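Long-range contacts in putative SnoaL-like polyketide cyclase (Shewanella denitrificans, PDB 3LZA), which is of unproven function but probably acts as a lyase related to SnoaL-like polyketide cyclases, on a small molecule not yet identified: residues Leu20-Tyr25 with His61-Phe67; Tyr31-Val37 with Gln120-Glu124; Gln95-Pro99 with Gln137-Gln141. The contacts are given in a common frame with arbitrary orientation. Residues are numbered along the deposited sequence.

Contact 1: Leu20-Tyr25 with His61-Phe67; sequences LTEHDY and HEGVLEF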
loop_
_atom_site.group_PDB
_atom_site.type_symbol
_atom_site.label_atom_id
_atom_site.label_comp_id
_atom_site.label_asym_id
_atom_site.label_seq_id
_atom_site.Cartn_x
_atom_site.Cartn_y
_atom_site.Cartn_z
ATOM N N LEU A 20 -0.685 6.863 18.138
ATOM C CA LEU A 20 -1.234 7.816 17.180
ATOM C C LEU A 20 -2.728 7.918 17.359
ATOM O O LEU A 20 -3.295 9.043 17.318
ATOM C CB LEU A 20 -0.923 7.368 15.719
ATOM C CG LEU A 20 -1.547 8.140 14.536
ATOM C CD1 LEU A 20 -1.057 9.541 14.501
ATOM C CD2 LEU A 20 -1.278 7.384 13.158
ATOM N N THR A 21 -3.405 6.771 17.432
ATOM C CA THR A 21 -4.896 6.819 17.392
ATOM C C THR A 21 -5.478 7.197 18.766
ATOM O O THR A 21 -6.620 7.652 18.846
ATOM C CB THR A 21 -5.593 5.556 16.862
ATOM O OG1 THR A 21 -5.214 4.433 17.671
ATOM C CG2 THR A 21 -5.274 5.309 15.406
ATOM N N GLU A 22 -4.683 6.984 19.821
ATOM C CA GLU A 22 -5.049 7.468 21.164
ATOM C C GLU A 22 -4.672 8.924 21.425
ATOM O O GLU A 22 -4.874 9.415 22.552
ATOM C CB GLU A 22 -4.426 6.577 22.237
ATOM C CG GLU A 22 -5.163 5.269 22.351
ATOM C CD GLU A 22 -4.568 4.332 23.370
ATOM O OE1 GLU A 22 -3.578 4.690 24.059
ATOM O OE2 GLU A 22 -5.107 3.216 23.485
ATOM N N HIS A 23 -4.174 9.608 20.393
ATOM C CA HIS A 23 -3.728 10.996 20.517
ATOM C C HIS A 23 -2.733 11.174 21.680
ATOM O O HIS A 23 -2.763 12.167 22.424
ATOM C CB HIS A 23 -4.910 11.970 20.649
ATOM C CG HIS A 23 -6.051 11.683 19.731
ATOM N ND1 HIS A 23 -5.946 11.755 18.353
ATOM C CD2 HIS A 23 -7.332 11.340 19.999
ATOM C CE1 HIS A 23 -7.115 11.450 17.817
ATOM N NE2 HIS A 23 -7.975 11.208 18.791
ATOM N N ASP A 24 -1.837 10.187 21.826
ATOM C CA ASP A 24 -0.895 10.170 22.935
ATOM C C ASP A 24 0.463 10.645 22.414
ATOM O O ASP A 24 1.257 9.859 21.913
ATOM C CB ASP A 24 -0.828 8.755 23.514
ATOM C CG ASP A 24 0.230 8.570 24.566
ATOM O OD1 ASP A 24 0.934 9.538 24.950
ATOM O OD2 ASP A 24 0.398 7.398 25.021
ATOM N N TYR A 25 0.740 11.940 22.544
ATOM C CA TYR A 25 1.905 12.508 21.857
ATOM C C TYR A 25 3.198 12.342 22.645
ATOM O O TYR A 25 4.290 12.397 22.068
ATOM C CB TYR A 25 1.644 13.964 21.453
ATOM C CG TYR A 25 0.353 14.093 20.661
ATOM C CD1 TYR A 25 0.175 13.374 19.471
ATOM C CD2 TYR A 25 -0.682 14.927 21.087
ATOM C CE1 TYR A 25 -1.024 13.458 18.731
ATOM C CE2 TYR A 25 -1.901 15.011 20.360
ATOM C CZ TYR A 25 -2.029 14.287 19.163
ATOM O OH TYR A 25 -3.181 14.316 18.408
ATOM N N HIS A 61 -6.323 16.672 14.940
ATOM C CA HIS A 61 -7.123 15.833 15.809
ATOM C C HIS A 61 -7.689 16.535 17.029
ATOM O O HIS A 61 -8.348 15.903 17.833
ATOM C CB HIS A 61 -6.310 14.596 16.213
ATOM C CG HIS A 61 -6.076 13.668 15.071
ATOM N ND1 HIS A 61 -4.877 13.017 14.862
ATOM C CD2 HIS A 61 -6.889 13.302 14.054
ATOM C CE1 HIS A 61 -4.978 12.267 13.773
ATOM N NE2 HIS A 61 -6.181 12.449 13.246
ATOM N N GLU A 62 -7.475 17.842 17.150
ATOM C CA GLU A 62 -8.017 18.610 18.275
ATOM C C GLU A 62 -9.531 18.449 18.280
ATOM O O GLU A 62 -10.183 18.737 17.272
ATOM C CB GLU A 62 -7.621 20.094 18.158
ATOM C CG GLU A 62 -7.537 20.857 19.489
ATOM C CD GLU A 62 -8.863 21.440 19.906
ATOM O OE1 GLU A 62 -9.795 21.416 19.072
ATOM O OE2 GLU A 62 -8.976 21.924 21.055
ATOM N N GLY A 63 -10.081 17.958 19.392
ATOM C CA GLY A 63 -11.523 17.842 19.548
ATOM C C GLY A 63 -12.139 16.587 18.975
ATOM O O GLY A 63 -13.338 16.417 19.086
ATOM N N VAL A 64 -11.323 15.712 18.366
ATOM C CA VAL A 64 -11.849 14.510 17.712
ATOM C C VAL A 64 -12.382 13.596 18.833
ATOM O O VAL A 64 -11.833 13.575 19.929
ATOM C CB VAL A 64 -10.768 13.832 16.844
ATOM C CG1 VAL A 64 -11.113 12.327 16.530
ATOM C CG2 VAL A 64 -10.522 14.620 15.559
ATOM N N LEU A 65 -13.506 12.918 18.578
ATOM C CA LEU A 65 -14.200 12.081 19.579
ATOM C C LEU A 65 -13.761 10.639 19.474
ATOM O O LEU A 65 -13.507 9.962 20.507
ATOM C CB LEU A 65 -15.721 12.173 19.415
ATOM C CG LEU A 65 -16.298 13.556 19.648
ATOM C CD1 LEU A 65 -17.739 13.597 19.166
ATOM C CD2 LEU A 65 -16.197 14.018 21.112
ATOM N N GLU A 66 -13.623 10.161 18.228
ATOM C CA GLU A 66 -13.184 8.790 17.958
ATOM C C GLU A 66 -12.214 8.782 16.797
ATOM O O GLU A 66 -12.383 9.508 15.816
ATOM C CB GLU A 66 -14.387 7.897 17.629
ATOM C CG GLU A 66 -15.384 7.783 18.729
ATOM C CD GLU A 66 -16.657 7.067 18.299
ATOM O OE1 GLU A 66 -16.743 6.509 17.178
ATOM O OE2 GLU A 66 -17.577 7.086 19.073
ATOM N N PHE A 67 -11.168 7.970 16.917
ATOM C CA PHE A 67 -10.163 7.801 15.859
ATOM C C PHE A 67 -9.578 6.425 16.060
ATOM O O PHE A 67 -9.039 6.136 17.134
ATOM C CB PHE A 67 -9.029 8.835 15.975
ATOM C CG PHE A 67 -8.027 8.764 14.882
ATOM C CD1 PHE A 67 -8.414 8.543 13.559
ATOM C CD2 PHE A 67 -6.692 8.988 15.150
ATOM C CE1 PHE A 67 -7.443 8.486 12.520
ATOM C CE2 PHE A 67 -5.726 8.897 14.134
ATOM C CZ PHE A 67 -6.104 8.639 12.839
HETATM O O HOH W 1 -3.567 12.018 16.790
HETATM O O HOH W 2 -7.485 4.360 19.714
#
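Two segments can be joined by side-chain packing and bridging waters, with no direct hydrogen bond between them. Helix 8-21 ends in a Schellman motif whose C' residue, His23, has positive phi; its m rotamer then carries the imidazole to the other segment. There CE1 of His23 lies 3.7 Å from CD2 of Phe67, ND1 of His23 3.6 Å from CB of His61, and the three rings form an aromatic cluster. Phe67, in the t rotamer, offers one face to Thr21, whose CG2 makes a CH-pi contact 4.2 Å from the ring centroid. Tyr25 adopts m, which brings its OH to the edge of the His61 ring. One water is hydrogen-bonded to Leu20 O (3.0 Å), His23 ND1 (2.9 Å), Tyr25 OH (2.8 Å) and His61 ND1 (2.5 Å). Around this site, Leu20 and Tyr25 rest on Leu57 of helix 50-61, while the type II turn His61-Val64 leads into strand 66-77, at whose start Leu65 and Glu66 form a classic bulge opposite Arg90 of strand 80-93.

Contact 2: Tyr31-Val37 with Gln120-Glu124; sequences YYNRDSV and QRLTE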
loop_
_atom_site.group_PDB
_atom_site.type_symbol
_atom_site.label_atom_id
_atom_site.label_comp_id
_atom_site.label_asym_id
_atom_site.label_seq_id
_atom_site.Cartn_x
_atom_site.Cartn_y
_atom_site.Cartn_z
ATOM N N TYR A 31 8.839 7.567 19.126
ATOM C CA TYR A 31 9.119 6.906 17.842
ATOM C C TYR A 31 9.737 7.801 16.783
ATOM O O TYR A 31 10.177 7.295 15.758
ATOM C CB TYR A 31 7.850 6.288 17.261
ATOM C CG TYR A 31 7.289 5.156 18.077
ATOM C CD1 TYR A 31 7.725 3.839 17.886
ATOM C CD2 TYR A 31 6.315 5.391 19.018
ATOM C CE1 TYR A 31 7.165 2.781 18.634
ATOM C CE2 TYR A 31 5.756 4.354 19.786
ATOM C CZ TYR A 31 6.191 3.057 19.589
ATOM O OH TYR A 31 5.614 2.066 20.335
ATOM N N TYR A 32 9.699 9.115 16.982
ATOM C CA TYR A 32 10.226 10.068 16.021
ATOM C C TYR A 32 11.589 10.663 16.377
ATOM O O TYR A 32 11.921 10.911 17.552
ATOM C CB TYR A 32 9.257 11.253 15.830
ATOM C CG TYR A 32 7.848 10.939 15.408
ATOM C CD1 TYR A 32 7.578 10.028 14.400
ATOM C CD2 TYR A 32 6.774 11.663 15.943
ATOM C CE1 TYR A 32 6.296 9.758 14.002
ATOM C CE2 TYR A 32 5.470 11.403 15.555
ATOM C CZ TYR A 32 5.229 10.455 14.558
ATOM O OH TYR A 32 3.927 10.193 14.150
ATOM N N ASN A 33 12.386 10.889 15.334
ATOM C CA ASN A 33 13.579 11.738 15.404
ATOM C C ASN A 33 13.412 12.940 14.446
ATOM O O ASN A 33 12.376 13.084 13.821
ATOM C CB ASN A 33 14.817 10.938 15.040
ATOM C CG ASN A 33 14.716 10.299 13.661
ATOM O OD1 ASN A 33 14.533 10.980 12.650
ATOM N ND2 ASN A 33 14.846 8.970 13.612
ATOM N N ARG A 34 14.422 13.795 14.346
ATOM C CA ARG A 34 14.353 14.966 13.453
ATOM C C ARG A 34 14.185 14.617 11.962
ATOM O O ARG A 34 13.767 15.450 11.190
ATOM C CB ARG A 34 15.619 15.851 13.633
ATOM C CG ARG A 34 16.865 15.250 12.921
ATOM C CD ARG A 34 18.058 16.181 12.811
ATOM N NE ARG A 34 18.466 16.685 14.117
ATOM C CZ ARG A 34 19.291 16.062 14.977
ATOM N NH1 ARG A 34 19.808 14.863 14.700
ATOM N NH2 ARG A 34 19.614 16.659 16.127
ATOM N N ASP A 35 14.528 13.400 11.561
ATOM C CA ASP A 35 14.503 12.989 10.159
ATOM C C ASP A 35 13.325 12.103 9.776
ATOM O O ASP A 35 13.239 11.662 8.631
ATOM C CB ASP A 35 15.801 12.295 9.856
ATOM C CG ASP A 35 16.985 13.187 10.178
ATOM O OD1 ASP A 35 16.872 14.410 9.871
ATOM O OD2 ASP A 35 17.951 12.693 10.775
ATOM N N SER A 36 12.425 11.843 10.722
ATOM C CA SER A 36 11.229 11.005 10.455
ATOM C C SER A 36 10.332 11.711 9.432
ATOM O O SER A 36 10.074 12.925 9.535
ATOM C CB SER A 36 10.447 10.754 11.754
ATOM O OG SER A 36 11.193 10.040 12.724
ATOM N N VAL A 37 9.840 10.947 8.463
ATOM C CA VAL A 37 8.946 11.465 7.432
ATOM C C VAL A 37 7.594 10.813 7.537
ATOM O O VAL A 37 7.504 9.591 7.612
ATOM C CB VAL A 37 9.572 11.254 6.008
ATOM C CG1 VAL A 37 8.629 11.739 4.921
ATOM C CG2 VAL A 37 10.981 11.974 5.911
ATOM N N GLN A 120 14.752 1.610 16.758
ATOM C CA GLN A 120 13.283 1.456 16.836
ATOM C C GLN A 120 12.527 2.778 16.646
ATOM O O GLN A 120 11.386 2.918 17.078
ATOM C CB GLN A 120 12.864 0.771 18.150
ATOM C CG GLN A 120 13.580 -0.559 18.403
ATOM C CD GLN A 120 12.738 -1.542 19.204
ATOM O OE1 GLN A 120 12.340 -1.253 20.334
ATOM N NE2 GLN A 120 12.439 -2.703 18.610
ATOM N N ARG A 121 13.155 3.733 15.969
ATOM C CA ARG A 121 12.474 4.967 15.579
ATOM C C ARG A 121 11.998 4.872 14.131
ATOM O O ARG A 121 12.580 4.144 13.306
ATOM C CB ARG A 121 13.408 6.172 15.741
ATOM C CG ARG A 121 14.039 6.308 17.133
ATOM C CD ARG A 121 13.687 7.635 17.789
ATOM N NE ARG A 121 14.239 7.760 19.137
ATOM C CZ ARG A 121 13.832 8.631 20.069
ATOM N NH1 ARG A 121 12.830 9.475 19.841
ATOM N NH2 ARG A 121 14.429 8.654 21.268
ATOM N N LEU A 122 10.942 5.624 13.821
ATOM C CA LEU A 122 10.357 5.643 12.480
ATOM C C LEU A 122 11.223 6.408 11.467
ATOM O O LEU A 122 11.637 7.551 11.711
ATOM C CB LEU A 122 8.965 6.286 12.536
ATOM C CG LEU A 122 8.240 6.249 11.210
ATOM C CD1 LEU A 122 7.548 4.885 11.062
ATOM C CD2 LEU A 122 7.259 7.431 11.125
ATOM N N THR A 123 11.519 5.781 10.327
ATOM C CA THR A 123 12.249 6.436 9.247
ATOM C C THR A 123 11.206 7.102 8.339
ATOM O O THR A 123 11.281 8.302 8.020
ATOM C CB THR A 123 13.075 5.429 8.459
ATOM O OG1 THR A 123 14.177 5.033 9.283
ATOM C CG2 THR A 123 13.569 6.047 7.152
ATOM N N GLU A 124 10.192 6.315 7.969
ATOM C CA GLU A 124 9.121 6.813 7.071
ATOM C C GLU A 124 7.807 6.074 7.327
ATOM O O GLU A 124 7.804 4.841 7.439
ATOM C CB GLU A 124 9.515 6.601 5.615
ATOM C CG GLU A 124 8.521 7.240 4.582
ATOM C CD GLU A 124 8.862 7.020 3.105
ATOM O OE1 GLU A 124 9.610 6.077 2.743
ATOM O OE2 GLU A 124 8.329 7.791 2.280
#
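A parallel beta bridge stands out here because the sheet is otherwise largely antiparallel: Val37 pairs with Glu124, their CA atoms 4.7 Å apart, at the point where strand 37-40 begins to run alongside strand 122-129. This mixed, curved sheet packed against helices is the cone-like alpha+beta fold of the NTF2 clan, to which SnoaL-like proteins belong. Val37 bonds to the residues flanking Glu124: its N donates to Thr123 O (3.0 Å), and it is also bonded to the backbone of Gln125. A CA-H...O contact from Glu124 CA to Val37 O (3.3 Å) lies beside them.

Before the bridge, the incoming loop is held to the start of that strand and the residue before it by its backbone and by polar side chains. Leu122 N donates to Tyr31 O over 2.7 Å in nearly straight geometry, and Arg121 reaches back so that its NH1 meets Tyr32 O at 2.9 Å. Between Tyr32 and Val37 the loop makes a type I turn, Asn33-Ser36, in which Asn33 OD1 accepts from Asp35 N (2.7 Å), an Asx turn.

Leu122 supplies the apolar packing: its CD2 lies 3.8 Å from CE1 of Tyr32, at the edge of that ring, and its side chain also touches Leu113 and Phe115 of strand 102-115. The Tyr32 ring continues to helix 50-61, and its hydroxyl is hydrogen-bonded to that of Tyr16. Ser36 ties turn and strand together: its OG accepts from Asn33 N at 3.0 Å and donates to Leu122 O at 2.7 Å.

Contact 3: Gln95-Pro99 with Gln137-Gln141; sequences QFGKP and QLQSQ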
loop_
_atom_site.group_PDB
_atom_site.type_symbol
_atom_site.label_atom_id
_atom_site.label_comp_id
_atom_site.label_asym_id
_atom_site.label_seq_id
_atom_site.Cartn_x
_atom_site.Cartn_y
_atom_site.Cartn_z
ATOM N N GLN A 95 -13.459 21.385 10.093
ATOM C CA GLN A 95 -12.272 21.150 9.273
ATOM C C GLN A 95 -12.510 20.276 8.039
ATOM O O GLN A 95 -11.621 20.200 7.175
ATOM C CB GLN A 95 -11.125 20.590 10.128
ATOM C CG GLN A 95 -11.227 19.100 10.531
ATOM C CD GLN A 95 -10.353 18.754 11.757
ATOM O OE1 GLN A 95 -9.737 19.645 12.366
ATOM N NE2 GLN A 95 -10.329 17.464 12.142
ATOM N N PHE A 96 -13.683 19.627 7.978
ATOM C CA PHE A 96 -14.151 18.849 6.821
ATOM C C PHE A 96 -15.247 19.524 6.005
ATOM O O PHE A 96 -15.938 18.844 5.253
ATOM C CB PHE A 96 -14.720 17.513 7.306
ATOM C CG PHE A 96 -13.739 16.696 8.071
ATOM C CD1 PHE A 96 -12.866 15.864 7.412
ATOM C CD2 PHE A 96 -13.686 16.767 9.469
ATOM C CE1 PHE A 96 -11.940 15.106 8.132
ATOM C CE2 PHE A 96 -12.777 16.033 10.201
ATOM C CZ PHE A 96 -11.891 15.192 9.548
ATOM N N GLY A 97 -15.415 20.837 6.165
ATOM C CA GLY A 97 -16.439 21.595 5.459
ATOM C C GLY A 97 -17.853 21.503 6.019
ATOM O O GLY A 97 -18.797 21.856 5.333
ATOM N N LYS A 98 -17.999 21.036 7.266
ATOM C CA LYS A 98 -19.306 20.773 7.856
ATOM C C LYS A 98 -19.409 21.356 9.273
ATOM O O LYS A 98 -19.524 20.613 10.262
ATOM C CB LYS A 98 -19.571 19.259 7.894
ATOM C CG LYS A 98 -19.292 18.510 6.581
ATOM C CD LYS A 98 -20.496 18.567 5.693
ATOM C CE LYS A 98 -20.208 18.199 4.264
ATOM N NZ LYS A 98 -21.502 18.335 3.514
ATOM N N PRO A 99 -19.391 22.689 9.384
ATOM C CA PRO A 99 -19.548 23.306 10.697
ATOM C C PRO A 99 -20.893 22.978 11.287
ATOM O O PRO A 99 -21.891 22.841 10.540
ATOM C CB PRO A 99 -19.464 24.822 10.419
ATOM C CG PRO A 99 -19.507 24.985 8.955
ATOM C CD PRO A 99 -19.516 23.665 8.279
ATOM N N GLN A 137 -18.906 10.106 1.458
ATOM C CA GLN A 137 -19.536 10.065 2.788
ATOM C C GLN A 137 -19.864 11.466 3.326
ATOM O O GLN A 137 -20.991 11.726 3.786
ATOM C CB GLN A 137 -18.644 9.296 3.791
ATOM C CG GLN A 137 -18.605 7.766 3.641
ATOM C CD GLN A 137 -17.553 7.115 4.493
ATOM O OE1 GLN A 137 -17.239 7.604 5.567
ATOM N NE2 GLN A 137 -16.983 5.982 4.023
ATOM N N LEU A 138 -18.900 12.373 3.266
ATOM C CA LEU A 138 -19.145 13.767 3.670
ATOM C C LEU A 138 -20.241 14.492 2.875
ATOM O O LEU A 138 -20.974 15.300 3.458
ATOM C CB LEU A 138 -17.835 14.580 3.669
ATOM C CG LEU A 138 -16.784 14.251 4.723
ATOM C CD1 LEU A 138 -15.530 15.006 4.516
ATOM C CD2 LEU A 138 -17.327 14.565 6.132
ATOM N N GLN A 139 -20.399 14.208 1.568
ATOM C CA GLN A 139 -21.483 14.834 0.766
ATOM C C GLN A 139 -22.880 14.512 1.303
ATOM O O GLN A 139 -23.789 15.314 1.143
ATOM C CB GLN A 139 -21.419 14.409 -0.702
ATOM C CG GLN A 139 -20.295 15.019 -1.483
ATOM C CD GLN A 139 -20.127 14.378 -2.860
ATOM O OE1 GLN A 139 -21.106 14.047 -3.535
ATOM N NE2 GLN A 139 -18.876 14.176 -3.262
ATOM N N SER A 140 -23.047 13.326 1.900
ATOM C CA SER A 140 -24.324 12.903 2.498
ATOM C C SER A 140 -24.561 13.443 3.918
ATOM O O SER A 140 -25.676 13.316 4.457
ATOM C CB SER A 140 -24.445 11.362 2.502
ATOM O OG SER A 140 -23.527 10.698 3.391
ATOM N N GLN A 141 -23.539 14.063 4.512
ATOM C CA GLN A 141 -23.650 14.606 5.862
ATOM C C GLN A 141 -23.774 16.133 5.860
ATOM O O GLN A 141 -23.645 16.806 4.825
ATOM C CB GLN A 141 -22.464 14.141 6.714
ATOM C CG GLN A 141 -22.382 12.618 6.857
ATOM C CD GLN A 141 -21.163 12.164 7.620
ATOM O OE1 GLN A 141 -20.893 12.648 8.723
ATOM N NE2 GLN A 141 -20.405 11.242 7.039
ATOM O OXT GLN A 141 -24.042 16.726 6.909
#
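Neither segment pairs its backbone with the other: the closest CA atoms, Phe96 with Leu138 and Lys98 with Gln141, are 7.8 Å apart. Residues 95-99 lie in the connection between strands 80-93 and 102-115, passing through Gly97 at positive phi, whereas 137-141 is the last part of helix 131-139 and the chain terminus, with Gln141 N bonded to Leu138 O at 3.0 Å. Side chains bridge the gap. Leu138 points at the loop and sets CD1 3.8 Å from CB of Phe96, whose ring continues onto Ile103. In the NTF2-type fold of this chain, the contact joins the C-terminal helix to the hairpin loop of two neighbouring antiparallel strands. Lys98 extends in t at chi3 and chi4, so that NZ reaches an oxygen of the C-terminal carboxylate, Gln141 O, at 2.9 Å and, weakly, the backbone carbonyl Leu138 O at 3.1 Å. The other terminal oxygen, Gln141 OXT, forms a salt bridge with Lys101, and Gln141 NE2 is hydrogen-bonded to Asp104 O.

How the contacts relate
The three contacts show how parts distant in sequence meet at separate places round one fold. Contacts 1 and 2 both reach the same sheet, with centres about 20 Å apart and nearest atoms about 5 Å apart; their segments alternate along the chain, so neither loop of chain closes inside the other. Contact 3 follows contact 1 in sequence, about 19 Å away between centres, with nearest atoms about 4 Å apart but not touching. Contacts 2 and 3 lie on opposite sides of the chain's centre, about 33 Å apart between centres, yet strand 122-129 leads directly to helix 131-139. In NTF2-type folds the pocket usually lies within the cone between sheet and helices; none of these contacts is known to line it.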